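Local coordinates for protein tapirin (PDB 6N2B) that probably binds cellulose, helping the thermophilic bacterium that makes it to attach to plant biomass, through a calcium-containing beta-helical C-terminal domain, at residues P286-G297 with Y306-D317. Numbering follows the deposited sequence.
Sequences PNTLNANKIYTG and YGYYKANEIYSD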
ATOM      1  N   PRO A 286       3.076  -5.457  17.377  1.00 33.01           N
ATOM      2  CA  PRO A 286       2.416  -6.267  16.346  1.00 34.25           C
ATOM      3  C   PRO A 286       1.902  -5.438  15.170  1.00 28.13           C
ATOM      4  O   PRO A 286       1.707  -4.223  15.254  1.00 34.31           O
ATOM      5  CB  PRO A 286       1.254  -6.926  17.103  1.00 24.02           C
ATOM      6  CG  PRO A 286       0.946  -5.964  18.206  1.00 19.52           C
ATOM      7  CD  PRO A 286       2.239  -5.299  18.584  1.00 18.34           C
ATOM      8  N   ASN A 287       1.678  -6.138  14.056  1.00 23.80           N
ATOM      9  CA  ASN A 287       1.056  -5.567  12.875  1.00 20.62           C
ATOM     10  C   ASN A 287      -0.455  -5.535  13.042  1.00 24.35           C
ATOM     11  O   ASN A 287      -1.029  -6.289  13.832  1.00 22.96           O
ATOM     12  CB  ASN A 287       1.384  -6.376  11.614  1.00 22.09           C
ATOM     13  CG  ASN A 287       2.877  -6.533  11.368  1.00 21.66           C
ATOM     14  OD1 ASN A 287       3.681  -5.632  11.646  1.00 18.55           O
ATOM     15  ND2 ASN A 287       3.252  -7.683  10.830  1.00 20.62           N
ATOM     16  N   THR A 288      -1.104  -4.646  12.290  1.00 20.39           N
ATOM     17  CA  THR A 288      -2.540  -4.744  12.071  1.00 22.38           C
ATOM     18  C   THR A 288      -2.825  -4.485  10.599  1.00 20.33           C
ATOM     19  O   THR A 288      -2.166  -3.653   9.974  1.00 25.63           O
ATOM     20  CB  THR A 288      -3.360  -3.765  12.947  1.00 19.93           C
ATOM     21  OG1 THR A 288      -2.947  -2.422  12.711  1.00 26.71           O
ATOM     22  CG2 THR A 288      -3.181  -4.067  14.415  1.00 21.31           C
ATOM     23  N   LEU A 289      -3.802  -5.205  10.056  1.00 19.22           N
ATOM     24  CA  LEU A 289      -4.348  -4.945   8.732  1.00 17.78           C
ATOM     25  C   LEU A 289      -5.867  -4.927   8.827  1.00 16.10           C
ATOM     26  O   LEU A 289      -6.460  -5.875   9.340  1.00 21.41           O
ATOM     27  CB  LEU A 289      -3.894  -6.012   7.725  1.00 22.04           C
ATOM     28  CG  LEU A 289      -4.697  -6.056   6.421  1.00 19.52           C
ATOM     29  CD1 LEU A 289      -4.380  -4.861   5.535  1.00 12.32           C
ATOM     30  CD2 LEU A 289      -4.437  -7.352   5.687  1.00 15.11           C
ATOM     31  N   ASN A 290      -6.493  -3.844   8.370  1.00 17.34           N
ATOM     32  CA  ASN A 290      -7.948  -3.757   8.223  1.00 19.76           C
ATOM     33  C   ASN A 290      -8.214  -3.392   6.777  1.00 24.19           C
ATOM     34  O   ASN A 290      -7.949  -2.258   6.359  1.00 20.17           O
ATOM     35  CB  ASN A 290      -8.581  -2.706   9.132  1.00 21.38           C
ATOM     36  CG  ASN A 290      -8.445  -3.033  10.587  1.00 30.60           C
ATOM     37  OD1 ASN A 290      -7.366  -2.883  11.175  1.00 26.47           O
ATOM     38  ND2 ASN A 290      -9.547  -3.473  11.195  1.00 42.06           N
ATOM     39  N   ALA A 291      -8.722  -4.339   6.011  1.00 18.65           N
ATOM     40  CA  ALA A 291      -8.904  -4.111   4.593  1.00 20.94           C
ATOM     41  C   ALA A 291     -10.306  -4.519   4.199  1.00 27.21           C
ATOM     42  O   ALA A 291     -10.878  -5.462   4.748  1.00 28.54           O
ATOM     43  CB  ALA A 291      -7.874  -4.868   3.753  1.00 18.10           C
ATOM     44  N   ASN A 292     -10.860  -3.772   3.255  1.00 25.86           N
ATOM     45  CA  ASN A 292     -12.190  -4.080   2.752  1.00 23.24           C
ATOM     46  C   ASN A 292     -12.133  -5.298   1.836  1.00 24.17           C
ATOM     47  O   ASN A 292     -12.618  -6.376   2.186  1.00 27.29           O
ATOM     48  CB  ASN A 292     -12.757  -2.851   2.043  1.00 25.69           C
ATOM     49  CG  ASN A 292     -14.176  -3.051   1.589  1.00 28.58           C
ATOM     50  OD1 ASN A 292     -14.860  -3.963   2.055  1.00 33.78           O
ATOM     51  ND2 ASN A 292     -14.630  -2.212   0.667  1.00 33.72           N
ATOM     52  N   LYS A 293     -11.520  -5.153   0.665  1.00 27.25           N
ATOM     53  CA  LYS A 293     -11.356  -6.250  -0.282  1.00 27.86           C
ATOM     54  C   LYS A 293      -9.871  -6.462  -0.554  1.00 22.20           C
ATOM     55  O   LYS A 293      -9.128  -5.500  -0.765  1.00 20.44           O
ATOM     56  CB  LYS A 293     -12.119  -5.967  -1.580  1.00 24.08           C
ATOM     57  CG  LYS A 293     -13.447  -5.255  -1.369  1.00 26.51           C
ATOM     58  CD  LYS A 293     -14.199  -5.045  -2.671  1.00 27.58           C
ATOM     59  CE  LYS A 293     -15.412  -4.135  -2.474  1.00 34.13           C
ATOM     60  NZ  LYS A 293     -16.406  -4.270  -3.582  1.00 39.92           N
ATOM     61  N   ILE A 294      -9.440  -7.716  -0.509  1.00 15.08           N
ATOM     62  CA  ILE A 294      -8.072  -8.107  -0.809  1.00 20.17           C
ATOM     63  C   ILE A 294      -8.101  -9.109  -1.949  1.00 24.61           C
ATOM     64  O   ILE A 294      -8.925 -10.034  -1.946  1.00 26.96           O
ATOM     65  CB  ILE A 294      -7.373  -8.737   0.411  1.00 22.05           C
ATOM     66  CG1 ILE A 294      -7.335  -7.765   1.587  1.00 18.98           C
ATOM     67  CG2 ILE A 294      -5.975  -9.240   0.025  1.00 17.13           C
ATOM     68  CD1 ILE A 294      -6.620  -8.330   2.802  1.00 13.89           C
ATOM     69  N   TYR A 295      -7.201  -8.941  -2.914  1.00 23.49           N
ATOM     70  CA  TYR A 295      -6.959  -9.970  -3.917  1.00 26.19           C
ATOM     71  C   TYR A 295      -5.466 -10.244  -3.988  1.00 22.96           C
ATOM     72  O   TYR A 295      -4.659  -9.310  -3.991  1.00 28.59           O
ATOM     73  CB  TYR A 295      -7.488  -9.569  -5.314  1.00 19.10           C
ATOM     74  CG  TYR A 295      -6.936 -10.431  -6.446  1.00 34.96           C
ATOM     75  CD1 TYR A 295      -7.539 -11.644  -6.788  1.00 37.03           C
ATOM     76  CD2 TYR A 295      -5.804 -10.044  -7.163  1.00 32.31           C
ATOM     77  CE1 TYR A 295      -7.031 -12.449  -7.813  1.00 29.40           C
ATOM     78  CE2 TYR A 295      -5.294 -10.841  -8.181  1.00 33.56           C
ATOM     79  CZ  TYR A 295      -5.915 -12.041  -8.500  1.00 37.10           C
ATOM     80  OH  TYR A 295      -5.409 -12.833  -9.507  1.00 37.28           O
ATOM     81  N   THR A 296      -5.097 -11.520  -4.032  1.00 26.28           N
ATOM     82  CA  THR A 296      -3.745 -11.915  -4.413  1.00 31.23           C
ATOM     83  C   THR A 296      -3.791 -12.909  -5.566  1.00 31.02           C
ATOM     84  O   THR A 296      -4.770 -13.641  -5.750  1.00 25.67           O
ATOM     85  CB  THR A 296      -2.950 -12.552  -3.266  1.00 25.23           C
ATOM     86  OG1 THR A 296      -3.201 -13.963  -3.243  1.00 33.78           O
ATOM     87  CG2 THR A 296      -3.324 -11.950  -1.937  1.00 23.78           C
ATOM     88  N   GLY A 297      -2.708 -12.927  -6.341  1.00 36.37           N
ATOM     89  CA  GLY A 297      -2.512 -13.921  -7.379  1.00 34.35           C
ATOM     90  C   GLY A 297      -1.909 -15.194  -6.826  1.00 32.05           C
ATOM     91  O   GLY A 297      -2.058 -15.518  -5.642  1.00 32.09           O
ATOM     92  N   TYR A 306       2.116 -12.260  15.416  1.00 47.69           N
ATOM     93  CA  TYR A 306       1.880 -11.079  16.222  1.00 32.95           C
ATOM     94  C   TYR A 306       1.302 -10.019  15.306  1.00 31.88           C
ATOM     95  O   TYR A 306       2.000  -9.154  14.770  1.00 34.32           O
ATOM     96  CB  TYR A 306       3.132 -10.706  16.989  1.00 34.38           C
ATOM     97  CG  TYR A 306       3.316 -11.771  18.044  1.00 45.92           C
ATOM     98  CD1 TYR A 306       2.224 -12.198  18.805  1.00 41.32           C
ATOM     99  CD2 TYR A 306       4.536 -12.424  18.221  1.00 51.54           C
ATOM    100  CE1 TYR A 306       2.354 -13.205  19.747  1.00 41.50           C
ATOM    101  CE2 TYR A 306       4.675 -13.437  19.173  1.00 52.21           C
ATOM    102  CZ  TYR A 306       3.580 -13.822  19.929  1.00 45.80           C
ATOM    103  OH  TYR A 306       3.708 -14.821  20.865  1.00 53.24           O
ATOM    104  N   GLY A 307       0.002 -10.154  15.089  1.00 23.51           N
ATOM    105  CA  GLY A 307      -0.741  -9.290  14.212  1.00 32.50           C
ATOM    106  C   GLY A 307      -2.205  -9.659  14.218  1.00 33.46           C
ATOM    107  O   GLY A 307      -2.559 -10.821  14.438  1.00 35.99           O
ATOM    108  N   TYR A 308      -3.064  -8.675  13.990  1.00 26.08           N
ATOM    109  CA  TYR A 308      -4.490  -8.894  13.819  1.00 26.03           C
ATOM    110  C   TYR A 308      -4.843  -8.430  12.417  1.00 24.82           C
ATOM    111  O   TYR A 308      -4.827  -7.228  12.131  1.00 26.14           O
ATOM    112  CB  TYR A 308      -5.288  -8.152  14.888  1.00 35.49           C
ATOM    113  CG  TYR A 308      -5.097  -8.767  16.247  1.00 51.84           C
ATOM    114  CD1 TYR A 308      -3.961  -8.476  17.011  1.00 53.16           C
ATOM    115  CD2 TYR A 308      -6.033  -9.668  16.762  1.00 57.71           C
ATOM    116  CE1 TYR A 308      -3.768  -9.053  18.263  1.00 60.16           C
ATOM    117  CE2 TYR A 308      -5.855 -10.254  18.012  1.00 56.38           C
ATOM    118  CZ  TYR A 308      -4.722  -9.945  18.758  1.00 79.88           C
ATOM    119  OH  TYR A 308      -4.546 -10.530  19.999  1.00 88.20           O
ATOM    120  N   TYR A 309      -5.150  -9.380  11.550  1.00 25.77           N
ATOM    121  CA  TYR A 309      -5.392  -9.130  10.140  1.00 20.54           C
ATOM    122  C   TYR A 309      -6.866  -9.360   9.839  1.00 21.68           C
ATOM    123  O   TYR A 309      -7.362 -10.477   9.987  1.00 25.90           O
ATOM    124  CB  TYR A 309      -4.523 -10.057   9.303  1.00 19.32           C
ATOM    125  CG  TYR A 309      -3.055  -9.981   9.630  1.00 29.53           C
ATOM    126  CD1 TYR A 309      -2.233  -9.043   9.006  1.00 29.17           C
ATOM    127  CD2 TYR A 309      -2.477 -10.853  10.543  1.00 30.23           C
ATOM    128  CE1 TYR A 309      -0.880  -8.974   9.292  1.00 29.76           C
ATOM    129  CE2 TYR A 309      -1.115 -10.788  10.839  1.00 25.68           C
ATOM    130  CZ  TYR A 309      -0.321  -9.849  10.208  1.00 32.37           C
ATOM    131  OH  TYR A 309       1.038  -9.772  10.487  1.00 26.19           O
ATOM    132  N   LYS A 310      -7.553  -8.316   9.398  1.00 15.86           N
ATOM    133  CA  LYS A 310      -8.957  -8.394   9.032  1.00 17.85           C
ATOM    134  C   LYS A 310      -9.134  -8.064   7.555  1.00 22.62           C
ATOM    135  O   LYS A 310      -8.634  -7.044   7.072  1.00 29.85           O
ATOM    136  CB  LYS A 310      -9.796  -7.439   9.890  1.00 20.92           C
ATOM    137  CG  LYS A 310      -9.642  -7.671  11.396  1.00 29.31           C
ATOM    138  CD  LYS A 310     -10.429  -6.635  12.193  1.00 37.39           C
ATOM    139  CE  LYS A 310      -9.903  -6.469  13.618  1.00 43.93           C
ATOM    140  NZ  LYS A 310     -10.657  -7.266  14.632  1.00 53.27           N
ATOM    141  N   ALA A 311      -9.842  -8.920   6.837  1.00 25.81           N
ATOM    142  CA  ALA A 311     -10.376  -8.571   5.530  1.00 24.35           C
ATOM    143  C   ALA A 311     -11.872  -8.859   5.526  1.00 26.57           C
ATOM    144  O   ALA A 311     -12.330  -9.822   6.144  1.00 22.52           O
ATOM    145  CB  ALA A 311      -9.686  -9.346   4.401  1.00 19.20           C
ATOM    146  N   ASN A 312     -12.638  -8.018   4.843  1.00 25.60           N
ATOM    147  CA  ASN A 312     -14.055  -8.312   4.700  1.00 25.89           C
ATOM    148  C   ASN A 312     -14.312  -9.255   3.535  1.00 27.69           C
ATOM    149  O   ASN A 312     -15.177 -10.131   3.623  1.00 22.52           O
ATOM    150  CB  ASN A 312     -14.847  -7.026   4.523  1.00 25.20           C
ATOM    151  CG  ASN A 312     -16.236  -7.150   5.078  1.00 41.79           C
ATOM    152  OD1 ASN A 312     -16.417  -7.380   6.280  1.00 51.88           O
ATOM    153  ND2 ASN A 312     -17.237  -7.022   4.206  1.00 36.70           N
ATOM    154  N   GLU A 313     -13.600  -9.060   2.425  1.00 28.32           N
ATOM    155  CA  GLU A 313     -13.583  -9.988   1.305  1.00 23.50           C
ATOM    156  C   GLU A 313     -12.132 -10.320   1.041  1.00 27.46           C
ATOM    157  O   GLU A 313     -11.269  -9.442   1.154  1.00 30.07           O
ATOM    158  CB  GLU A 313     -14.222  -9.398   0.050  1.00 15.45           C
ATOM    159  CG  GLU A 313     -15.375  -8.465   0.342  1.00 19.50           C
ATOM    160  CD  GLU A 313     -16.123  -7.995  -0.909  1.00 32.53           C
ATOM    161  OE1 GLU A 313     -15.788  -8.445  -2.035  1.00 25.18           O
ATOM    162  OE2 GLU A 313     -17.057  -7.166  -0.755  1.00 32.04           O
ATOM    163  N   ILE A 314     -11.855 -11.588   0.722  1.00 25.19           N
ATOM    164  CA  ILE A 314     -10.505 -12.037   0.379  1.00 22.71           C
ATOM    165  C   ILE A 314     -10.622 -13.014  -0.780  1.00 18.32           C
ATOM    166  O   ILE A 314     -11.379 -13.984  -0.705  1.00 22.43           O
ATOM    167  CB  ILE A 314      -9.766 -12.670   1.584  1.00 18.74           C
ATOM    168  CG1 ILE A 314      -8.525 -13.456   1.145  1.00 23.97           C
ATOM    169  CG2 ILE A 314     -10.672 -13.578   2.375  1.00 19.56           C
ATOM    170  CD1 ILE A 314      -7.409 -12.599   0.595  1.00 18.40           C
ATOM    171  N   TYR A 315      -9.900 -12.749  -1.860  1.00 17.89           N
ATOM    172  CA  TYR A 315      -9.868 -13.635  -3.013  1.00 21.36           C
ATOM    173  C   TYR A 315      -8.422 -13.945  -3.338  1.00 21.39           C
ATOM    174  O   TYR A 315      -7.592 -13.034  -3.384  1.00 24.08           O
ATOM    175  CB  TYR A 315     -10.548 -13.004  -4.227  1.00 22.54           C
ATOM    176  CG  TYR A 315     -11.907 -12.424  -3.925  1.00 20.72           C
ATOM    177  CD1 TYR A 315     -13.025 -13.236  -3.867  1.00 24.32           C
ATOM    178  CD2 TYR A 315     -12.071 -11.065  -3.689  1.00 19.26           C
ATOM    179  CE1 TYR A 315     -14.287 -12.705  -3.589  1.00 25.66           C
ATOM    180  CE2 TYR A 315     -13.320 -10.528  -3.423  1.00 21.94           C
ATOM    181  CZ  TYR A 315     -14.425 -11.356  -3.364  1.00 21.09           C
ATOM    182  OH  TYR A 315     -15.667 -10.847  -3.083  1.00 21.69           O
ATOM    183  N   SER A 316      -8.113 -15.218  -3.563  1.00 17.71           N
ATOM    184  CA  SER A 316      -6.717 -15.563  -3.775  1.00 22.57           C
ATOM    185  C   SER A 316      -6.580 -16.768  -4.686  1.00 27.30           C
ATOM    186  O   SER A 316      -7.154 -17.830  -4.423  1.00 26.63           O
ATOM    187  CB  SER A 316      -6.011 -15.837  -2.455  1.00 18.65           C
ATOM    188  OG  SER A 316      -4.637 -16.055  -2.700  1.00 24.14           O
ATOM    189  N   ASP A 317      -5.804 -16.594  -5.750  1.00 28.87           N
ATOM    190  CA  ASP A 317      -5.450 -17.671  -6.661  1.00 27.94           C
ATOM    191  C   ASP A 317      -4.356 -18.575  -6.093  1.00 34.07           C
ATOM    192  O   ASP A 317      -3.884 -19.475  -6.800  1.00 36.41           O
ATOM    193  CB  ASP A 317      -5.016 -17.084  -8.009  1.00 24.20           C
ATOM    194  CG  ASP A 317      -6.180 -16.469  -8.783  1.00 35.73           C
ATOM    195  OD1 ASP A 317      -7.344 -16.701  -8.393  1.00 41.75           O
ATOM    196  OD2 ASP A 317      -5.944 -15.759  -9.787  1.00 37.26           O
TER
HETATM  197  O   HOH W   1      -7.088  -5.212  13.039  1.00 34.88           O
HETATM  198  O   HOH W   2     -17.092  -5.520   1.353  0.73 19.84           O
HETATM  199  O   HOH W   3     -16.639  -7.421  -4.317  0.71 24.22           O
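Tyr-306 opens the pairing of two successive coils of the parallel beta-helix, its carbonyl O accepting the backbone N of Asn-287 while its CB rests near CB of Pro-286. From there strand 307-311 runs in parallel register with strand 287-291, Leu-289 level with Tyr-309 and Ala-291 with Ala-311, their axes 9° apart. Tyr-309 lies on the inner face, reaching back along its own strand because its CG is anti to the carbonyl carbon (chi1 -55°). Its OH receives ND2 of Asn-287 at 3.1 Å, in the amide plane and nearly straight at 171°, whereas OD1 of that asparagine is taken by ND2 of Asn-262 in the preceding coil. The same ring meets CB of Leu-289 with its edge, CD1 being 3.7 Å away. On the outer face, the aliphatic chain of Lys-310 lies beside Asn-290. CB of Ala-311 then packs 3.6 Å from CD1 of Ile-294. At the corner, a water links OD1 of Asn-292, ND2 of Asn-312 and OE2 of Glu-313. The Glu-313 chain runs beside Lys-293, but its OE2 stays 4.1 Å from NZ, beyond a salt bridge; a second water joins NZ to OE1, which also accepts OH of Tyr-315. Ile-314 points CD1 at CG2 of Ile-294, and OG of Ser-316 donates to OG1 of Thr-296 inside the coil. Last, OD2 of Asp-317 takes OH of Tyr-295 from above the carboxylate plane, while OD1 is bound by Tyr-405. Inside, then, apolar groups pack beside the polar pairs Asn-287/Tyr-309 and Thr-296/Ser-316; outside, Tyr-295 bonds Asp-317 directly, whereas Lys-293 and Glu-313 are linked through water, the Tyr-315 hydroxyl also holding OE1.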